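Local coordinates for protein CCMAN5 (Cellulosimicrobium cellulans, PDB 2XSG) that hydrolyses alpha-mannosidic bonds as a calcium-containing family 92 glycosidase and enables mannose-6-phosphate modification of recombinant lysosomal enzymes, at residues Ser144-Tyr149 / Leu273-Ile278; Arg207-Ala212 / Gly249-Leu254. One frame throughout, in Å; residues are numbered along the deposited sequence.

Contact 1. Residues Ser144-Tyr149 / Leu273-Ile278; sequences SGVHRY and LSFDAI
Phe275, in the first turn of helix 275-290, reaches across to strand 144-150 and sets its ring against Val146 and Arg148, alternate residues of the strand that point toward the helix. CG of Phe275 stands anti to its backbone N, which extends the ring toward the strand. Val146 CG2, in the crowded position between its backbone N and carbonyl carbon, approaches the ring obliquely and comes to 3.5 Å from Phe275 CD2. The other valine methyl, Val146 CG1, meets Ile278 CD1 at 4.1 Å. Arg148 uses its whole length. Its CB lies over one face of the Phe275 ring in a CH-pi contact, 4.1 Å from the centroid. The chain runs extended from there and then bends at chi3 (56°), which brings Arg148 CZ to 3.5 Å from Phe275 CD1. The guanidinium and ring planes are inclined by 40°, so the cation leans on the ring without lying parallel to it. The stronger polar partner of Arg148 is Glu137 of strand 133-140, through NH2; the second is Asp276 OD1, which Arg148 NH2 meets at 3.0 Å along the syn lone pair and Arg148 NH1 at 3.1 Å from above the carboxylate plane. Both bonds are bent. Ser274 OG caps this helix start, accepting from Ala277 N. A helix start thus packs on an antiparallel sheet, joining the family 92 catalytic and N-terminal sequence ranges. Arg148 bridges Asp276 of the helix and Glu137 of the sheet, and the shared cation would favour the ionised form of both carboxylates.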
ATOM      1  N   SER A 144      -5.076   0.494  19.127  1.00  2.54           N
ATOM      2  CA  SER A 144      -6.241   1.080  19.787  1.00  3.15           C
ATOM      3  C   SER A 144      -6.816   2.292  19.071  1.00  3.43           C
ATOM      4  O   SER A 144      -6.090   3.077  18.460  1.00  3.00           O
ATOM      5  CB  SER A 144      -5.903   1.525  21.213  1.00  3.51           C
ATOM      6  OG  SER A 144      -5.400   0.467  21.995  1.00  4.24           O
ATOM      7  N   GLY A 145      -8.129   2.441  19.185  1.00  3.11           N
ATOM      8  CA  GLY A 145      -8.805   3.643  18.752  1.00  3.61           C
ATOM      9  C   GLY A 145      -9.499   4.275  19.933  1.00  3.87           C
ATOM     10  O   GLY A 145     -10.218   3.589  20.673  1.00  4.41           O
ATOM     11  N   VAL A 146      -9.284   5.574  20.124  1.00  3.73           N
ATOM     12  CA  VAL A 146      -9.942   6.285  21.217  1.00  3.66           C
ATOM     13  C   VAL A 146     -10.853   7.336  20.660  1.00  3.62           C
ATOM     14  O   VAL A 146     -10.537   7.949  19.625  1.00  3.73           O
ATOM     15  CB  VAL A 146      -8.963   6.887  22.277  1.00  3.52           C
ATOM     16  CG1 VAL A 146      -8.204   5.774  22.936  1.00  2.00           C
ATOM     17  CG2 VAL A 146      -8.000   7.929  21.661  1.00  3.12           C
ATOM     18  N   HIS A 147     -11.978   7.510  21.354  1.00  3.54           N
ATOM     19  CA  HIS A 147     -13.060   8.421  20.981  1.00  4.27           C
ATOM     20  C   HIS A 147     -13.347   9.406  22.121  1.00  4.94           C
ATOM     21  O   HIS A 147     -13.389   9.014  23.309  1.00  4.14           O
ATOM     22  CB  HIS A 147     -14.351   7.644  20.747  1.00  4.56           C
ATOM     23  CG  HIS A 147     -14.251   6.572  19.706  1.00  4.54           C
ATOM     24  ND1 HIS A 147     -15.075   6.536  18.600  1.00  5.06           N
ATOM     25  CD2 HIS A 147     -13.458   5.478  19.622  1.00  5.03           C
ATOM     26  CE1 HIS A 147     -14.773   5.484  17.862  1.00  4.31           C
ATOM     27  NE2 HIS A 147     -13.798   4.823  18.459  1.00  6.90           N
ATOM     28  N   ARG A 148     -13.548  10.672  21.748  1.00  4.59           N
ATOM     29  CA  ARG A 148     -14.138  11.683  22.642  1.00  5.28           C
ATOM     30  C   ARG A 148     -15.274  12.430  21.933  1.00  5.20           C
ATOM     31  O   ARG A 148     -15.052  13.058  20.881  1.00  5.21           O
ATOM     32  CB  ARG A 148     -13.078  12.683  23.128  1.00  4.87           C
ATOM     33  CG  ARG A 148     -13.608  13.685  24.146  1.00  4.42           C
ATOM     34  CD  ARG A 148     -12.488  14.497  24.744  1.00  5.64           C
ATOM     35  NE  ARG A 148     -11.699  15.194  23.719  1.00  5.99           N
ATOM     36  CZ  ARG A 148     -10.476  15.660  23.933  1.00  7.25           C
ATOM     37  NH1 ARG A 148      -9.904  15.480  25.127  1.00  6.62           N
ATOM     38  NH2 ARG A 148      -9.815  16.289  22.964  1.00  6.99           N
ATOM     39  N   TYR A 149     -16.476  12.365  22.514  1.00  5.41           N
ATOM     40  CA  TYR A 149     -17.682  12.980  21.946  1.00  5.88           C
ATOM     41  C   TYR A 149     -18.270  14.037  22.863  1.00  5.91           C
ATOM     42  O   TYR A 149     -18.337  13.843  24.085  1.00  6.66           O
ATOM     43  CB  TYR A 149     -18.763  11.915  21.689  1.00  5.73           C
ATOM     44  CG  TYR A 149     -18.366  10.893  20.670  1.00  6.09           C
ATOM     45  CD1 TYR A 149     -17.932   9.633  21.063  1.00  4.90           C
ATOM     46  CD2 TYR A 149     -18.420  11.184  19.305  1.00  3.85           C
ATOM     47  CE1 TYR A 149     -17.559   8.681  20.124  1.00  6.05           C
ATOM     48  CE2 TYR A 149     -18.039  10.241  18.361  1.00  4.36           C
ATOM     49  CZ  TYR A 149     -17.601   8.995  18.776  1.00  3.86           C
ATOM     50  OH  TYR A 149     -17.222   8.051  17.854  1.00  4.06           O
ATOM     51  N   LEU A 273      -3.776   7.049  30.663  1.00  9.01           N
ATOM     52  CA  LEU A 273      -3.543   8.238  29.857  1.00  8.02           C
ATOM     53  C   LEU A 273      -4.845   8.835  29.359  1.00  7.44           C
ATOM     54  O   LEU A 273      -5.815   8.123  29.089  1.00  7.08           O
ATOM     55  CB  LEU A 273      -2.606   7.945  28.676  1.00  8.18           C
ATOM     56  CG  LEU A 273      -1.238   7.304  28.969  1.00  7.67           C
ATOM     57  CD1 LEU A 273      -0.534   7.000  27.675  1.00  9.04           C
ATOM     58  CD2 LEU A 273      -0.350   8.142  29.908  1.00  9.53           C
ATOM     59  N   SER A 274      -4.853  10.161  29.271  1.00  6.68           N
ATOM     60  CA  SER A 274      -5.979  10.920  28.744  1.00  5.99           C
ATOM     61  C   SER A 274      -6.014  10.831  27.212  1.00  5.54           C
ATOM     62  O   SER A 274      -5.010  10.471  26.571  1.00  4.51           O
ATOM     63  CB  SER A 274      -5.833  12.390  29.153  1.00  5.94           C
ATOM     64  OG  SER A 274      -4.684  12.939  28.521  1.00  5.51           O
ATOM     65  N   PHE A 275      -7.174  11.162  26.638  1.00  4.78           N
ATOM     66  CA  PHE A 275      -7.324  11.261  25.188  1.00  4.80           C
ATOM     67  C   PHE A 275      -6.221  12.131  24.559  1.00  4.45           C
ATOM     68  O   PHE A 275      -5.549  11.698  23.629  1.00  3.13           O
ATOM     69  CB  PHE A 275      -8.717  11.790  24.837  1.00  4.27           C
ATOM     70  CG  PHE A 275      -8.984  11.892  23.360  1.00  5.79           C
ATOM     71  CD1 PHE A 275      -8.616  13.037  22.644  1.00  6.64           C
ATOM     72  CD2 PHE A 275      -9.625  10.857  22.683  1.00  6.01           C
ATOM     73  CE1 PHE A 275      -8.859  13.137  21.264  1.00  5.98           C
ATOM     74  CE2 PHE A 275      -9.881  10.943  21.321  1.00  6.99           C
ATOM     75  CZ  PHE A 275      -9.498  12.095  20.604  1.00  7.94           C
ATOM     76  N   ASP A 276      -6.039  13.343  25.093  1.00  4.76           N
ATOM     77  CA  ASP A 276      -5.045  14.297  24.582  1.00  5.78           C
ATOM     78  C   ASP A 276      -3.635  13.731  24.553  1.00  5.99           C
ATOM     79  O   ASP A 276      -2.904  13.949  23.568  1.00  6.87           O
ATOM     80  CB  ASP A 276      -5.052  15.611  25.396  1.00  6.07           C
ATOM     81  CG  ASP A 276      -6.271  16.474  25.113  1.00  8.59           C
ATOM     82  OD1 ASP A 276      -7.036  16.156  24.178  1.00 10.24           O
ATOM     83  OD2 ASP A 276      -6.469  17.474  25.841  1.00 10.14           O
ATOM     84  N   ALA A 277      -3.255  13.020  25.623  1.00  5.06           N
ATOM     85  CA  ALA A 277      -1.922  12.408  25.733  1.00  5.08           C
ATOM     86  C   ALA A 277      -1.724  11.227  24.783  1.00  5.08           C
ATOM     87  O   ALA A 277      -0.634  11.039  24.261  1.00  5.19           O
ATOM     88  CB  ALA A 277      -1.610  11.987  27.181  1.00  4.07           C
ATOM     89  N   ILE A 278      -2.766  10.433  24.575  1.00  4.75           N
ATOM     90  CA  ILE A 278      -2.705   9.376  23.566  1.00  5.84           C
ATOM     91  C   ILE A 278      -2.584   9.968  22.159  1.00  6.01           C
ATOM     92  O   ILE A 278      -1.760   9.519  21.363  1.00  6.86           O
ATOM     93  CB  ILE A 278      -3.911   8.393  23.671  1.00  5.63           C
ATOM     94  CG1 ILE A 278      -3.905   7.682  25.032  1.00  4.68           C
ATOM     95  CG2 ILE A 278      -3.875   7.371  22.536  1.00  7.21           C
ATOM     96  CD1 ILE A 278      -5.310   7.133  25.478  1.00  3.44           C
TER

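Contact 2. Residues Arg207-Ala212 / Gly249-Leu254; sequences RTLQPA and GLQVTL
Strand 198-208 runs antiparallel beside strand 248-255 within the N-terminal sheet. Arg207 and Gln251 form a hydrogen-bonded pair, with Arg207 N to Gln251 O and Gln251 N to Arg207 O both at 3.0 Å. Their side chains leave the same face of the sheet and run alongside each other. From CB, the arginine CG takes the crowded position between backbone N and carbonyl carbon (chi1 65°), and the chain then extends to NE. Arg207 CD passes 4.0 Å from Gln251 NE2, and Arg207 NE 2.9 Å from it. The same amide nitrogen, Gln251 NE2, lies over the guanidinium face, 3.1 Å from Arg207 CZ and 2.8 Å from Arg207 NH2 at the tip. The two planes differ by only 8°, and as modelled the facing nitrogens are all donors, so this is a close layering of flat groups with no hydrogen bond. An alanine in place of Arg207 would probably lose the guanidinium laid against the Gln251 amide, and with it the contact to Gln266. Leu250 CD1 packs at 3.4 Å from Arg207 O, and Leu209 N donates to Gly249 O at 3.2 Å, from above the carbonyl plane. Gly249 has no side chain, and a CB there would collide with Leu209 CD1. On the Arg207 face, Gln266 of helix 259-270 touches both Arg207 and Gln251; on the other, Thr208 rests against Leu238 and Phe240 of strand 235-240.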
ATOM      1  N   ARG A 207     -14.194  -0.294  26.072  1.00  4.78           N
ATOM      2  CA  ARG A 207     -14.764   0.148  27.337  1.00  5.09           C
ATOM      3  C   ARG A 207     -15.211   1.596  27.205  1.00  5.18           C
ATOM      4  O   ARG A 207     -14.588   2.369  26.476  1.00  5.05           O
ATOM      5  CB  ARG A 207     -13.739   0.022  28.469  1.00  5.24           C
ATOM      6  CG  ARG A 207     -12.508   0.939  28.311  1.00  5.92           C
ATOM      7  CD  ARG A 207     -11.493   0.731  29.443  1.00  8.59           C
ATOM      8  NE  ARG A 207     -10.671   1.924  29.595  1.00 12.46           N
ATOM      9  CZ  ARG A 207      -9.578   2.018  30.343  1.00 14.37           C
ATOM     10  NH1 ARG A 207      -9.135   0.966  31.027  1.00 18.57           N
ATOM     11  NH2 ARG A 207      -8.920   3.163  30.402  1.00 11.97           N
ATOM     12  N   THR A 208     -16.295   1.948  27.901  1.00  5.03           N
ATOM     13  CA  THR A 208     -16.691   3.345  28.052  1.00  4.88           C
ATOM     14  C   THR A 208     -15.894   3.899  29.229  1.00  5.08           C
ATOM     15  O   THR A 208     -15.352   3.133  30.046  1.00  4.26           O
ATOM     16  CB  THR A 208     -18.214   3.514  28.311  1.00  4.87           C
ATOM     17  OG1 THR A 208     -18.545   2.991  29.599  1.00  6.60           O
ATOM     18  CG2 THR A 208     -19.054   2.795  27.237  1.00  5.08           C
ATOM     19  N   LEU A 209     -15.798   5.221  29.291  1.00  4.45           N
ATOM     20  CA  LEU A 209     -15.131   5.883  30.392  1.00  5.26           C
ATOM     21  C   LEU A 209     -16.146   6.541  31.332  1.00  5.37           C
ATOM     22  O   LEU A 209     -15.771   7.054  32.390  1.00  6.01           O
ATOM     23  CB  LEU A 209     -14.105   6.907  29.868  1.00  4.92           C
ATOM     24  CG  LEU A 209     -13.025   6.326  28.948  1.00  5.54           C
ATOM     25  CD1 LEU A 209     -12.184   7.442  28.349  1.00  5.71           C
ATOM     26  CD2 LEU A 209     -12.130   5.323  29.694  1.00  6.51           C
ATOM     27  N   GLN A 210     -17.419   6.519  30.935  1.00  5.28           N
ATOM     28  CA  GLN A 210     -18.541   7.007  31.755  1.00  6.01           C
ATOM     29  C   GLN A 210     -19.547   5.886  31.951  1.00  6.33           C
ATOM     30  O   GLN A 210     -19.513   4.902  31.193  1.00  6.83           O
ATOM     31  CB  GLN A 210     -19.214   8.229  31.104  1.00  5.86           C
ATOM     32  CG  GLN A 210     -18.364   9.491  31.152  1.00  5.07           C
ATOM     33  CD  GLN A 210     -17.227   9.465  30.142  1.00  7.03           C
ATOM     34  OE1 GLN A 210     -16.144  10.004  30.386  1.00  8.22           O
ATOM     35  NE2 GLN A 210     -17.467   8.833  29.001  1.00  4.78           N
ATOM     36  N   PRO A 211     -20.401   5.979  33.001  1.00  7.04           N
ATOM     37  CA  PRO A 211     -21.373   4.909  33.224  1.00  6.91           C
ATOM     38  C   PRO A 211     -22.375   4.831  32.073  1.00  7.63           C
ATOM     39  O   PRO A 211     -22.760   5.862  31.489  1.00  6.93           O
ATOM     40  CB  PRO A 211     -22.082   5.323  34.523  1.00  7.44           C
ATOM     41  CG  PRO A 211     -21.118   6.220  35.222  1.00  7.91           C
ATOM     42  CD  PRO A 211     -20.345   6.924  34.142  1.00  6.74           C
ATOM     43  N   ALA A 212     -22.778   3.610  31.745  1.00  7.09           N
ATOM     44  CA  ALA A 212     -23.689   3.388  30.629  1.00  7.18           C
ATOM     45  C   ALA A 212     -24.538   2.162  30.908  1.00  6.72           C
ATOM     46  O   ALA A 212     -24.129   1.293  31.671  1.00  6.55           O
ATOM     47  CB  ALA A 212     -22.897   3.212  29.317  1.00  7.09           C
ATOM     48  N   GLY A 249     -16.511   9.197  26.378  1.00  5.75           N
ATOM     49  CA  GLY A 249     -15.254   8.569  25.934  1.00  5.33           C
ATOM     50  C   GLY A 249     -15.376   7.065  25.699  1.00  5.01           C
ATOM     51  O   GLY A 249     -16.182   6.382  26.332  1.00  4.56           O
ATOM     52  N   LEU A 250     -14.583   6.554  24.763  1.00  4.19           N
ATOM     53  CA  LEU A 250     -14.599   5.151  24.416  1.00  3.68           C
ATOM     54  C   LEU A 250     -13.201   4.761  23.982  1.00  3.96           C
ATOM     55  O   LEU A 250     -12.516   5.540  23.317  1.00  3.22           O
ATOM     56  CB  LEU A 250     -15.584   4.883  23.274  1.00  4.02           C
ATOM     57  CG  LEU A 250     -15.879   3.404  23.019  1.00  3.60           C
ATOM     58  CD1 LEU A 250     -16.889   2.936  24.033  1.00  2.76           C
ATOM     59  CD2 LEU A 250     -16.387   3.158  21.605  1.00  2.17           C
ATOM     60  N   GLN A 251     -12.785   3.551  24.360  1.00  3.99           N
ATOM     61  CA  GLN A 251     -11.462   3.051  24.010  1.00  3.91           C
ATOM     62  C   GLN A 251     -11.613   1.650  23.451  1.00  3.70           C
ATOM     63  O   GLN A 251     -12.167   0.773  24.106  1.00  3.32           O
ATOM     64  CB  GLN A 251     -10.529   3.067  25.235  1.00  4.18           C
ATOM     65  CG  GLN A 251     -10.333   4.456  25.882  1.00  5.20           C
ATOM     66  CD  GLN A 251      -9.238   4.469  26.926  1.00  6.32           C
ATOM     67  OE1 GLN A 251      -8.556   5.485  27.129  1.00  7.81           O
ATOM     68  NE2 GLN A 251      -9.047   3.340  27.588  1.00  5.35           N
ATOM     69  N   VAL A 252     -11.137   1.452  22.223  1.00  4.21           N
ATOM     70  CA  VAL A 252     -11.302   0.177  21.523  1.00  4.45           C
ATOM     71  C   VAL A 252      -9.921  -0.375  21.180  1.00  4.79           C
ATOM     72  O   VAL A 252      -9.124   0.316  20.545  1.00  4.56           O
ATOM     73  CB  VAL A 252     -12.085   0.365  20.196  1.00  4.89           C
ATOM     74  CG1 VAL A 252     -12.290  -0.972  19.485  1.00  4.71           C
ATOM     75  CG2 VAL A 252     -13.430   1.085  20.428  1.00  5.38           C
ATOM     76  N   THR A 253      -9.641  -1.614  21.576  1.00  3.94           N
ATOM     77  CA  THR A 253      -8.352  -2.224  21.235  1.00  4.13           C
ATOM     78  C   THR A 253      -8.573  -3.556  20.509  1.00  3.77           C
ATOM     79  O   THR A 253      -9.495  -4.306  20.868  1.00  3.52           O
ATOM     80  CB  THR A 253      -7.458  -2.388  22.486  1.00  4.06           C
ATOM     81  OG1 THR A 253      -7.244  -1.101  23.073  1.00  4.28           O
ATOM     82  CG2 THR A 253      -6.105  -2.991  22.143  1.00  4.06           C
ATOM     83  N   LEU A 254      -7.740  -3.807  19.491  1.00  3.10           N
ATOM     84  CA  LEU A 254      -7.811  -4.992  18.625  1.00  3.15           C
ATOM     85  C   LEU A 254      -6.644  -5.951  18.845  1.00  3.16           C
ATOM     86  O   LEU A 254      -5.514  -5.541  19.072  1.00  3.79           O
ATOM     87  CB  LEU A 254      -7.819  -4.575  17.133  1.00  3.45           C
ATOM     88  CG  LEU A 254      -8.879  -3.568  16.688  1.00  2.89           C
ATOM     89  CD1 LEU A 254      -8.600  -2.911  15.319  1.00  2.93           C
ATOM     90  CD2 LEU A 254     -10.246  -4.262  16.681  1.00  2.00           C
TER

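In the fold
Strands 144-150 and 248-255 are neighbours in one antiparallel sheet, so contacts 1 and 2 sit side by side, their centres about 10 Å apart. Contact 2 is the inter-strand pairing itself, ruled by backbone bonds, whereas contact 1 lays a helix on the sheet and depends on side chains, with apolar and charged parts together. Both are partly buried: in contact 1 the partly exposed Phe275 and Arg148 bear the load beside buried Val146 and Ile278, while contact 2 sets a buried strand 248-255 against partly exposed Arg207 and exposed Leu209. They join directly: Gly145 N lies 2.7 Å from Val252 O, a probable hydrogen bond, and Val146 CG1 packs on Gln251 CG. Along the chain, contact 2 is nested within the loop closed by contact 1.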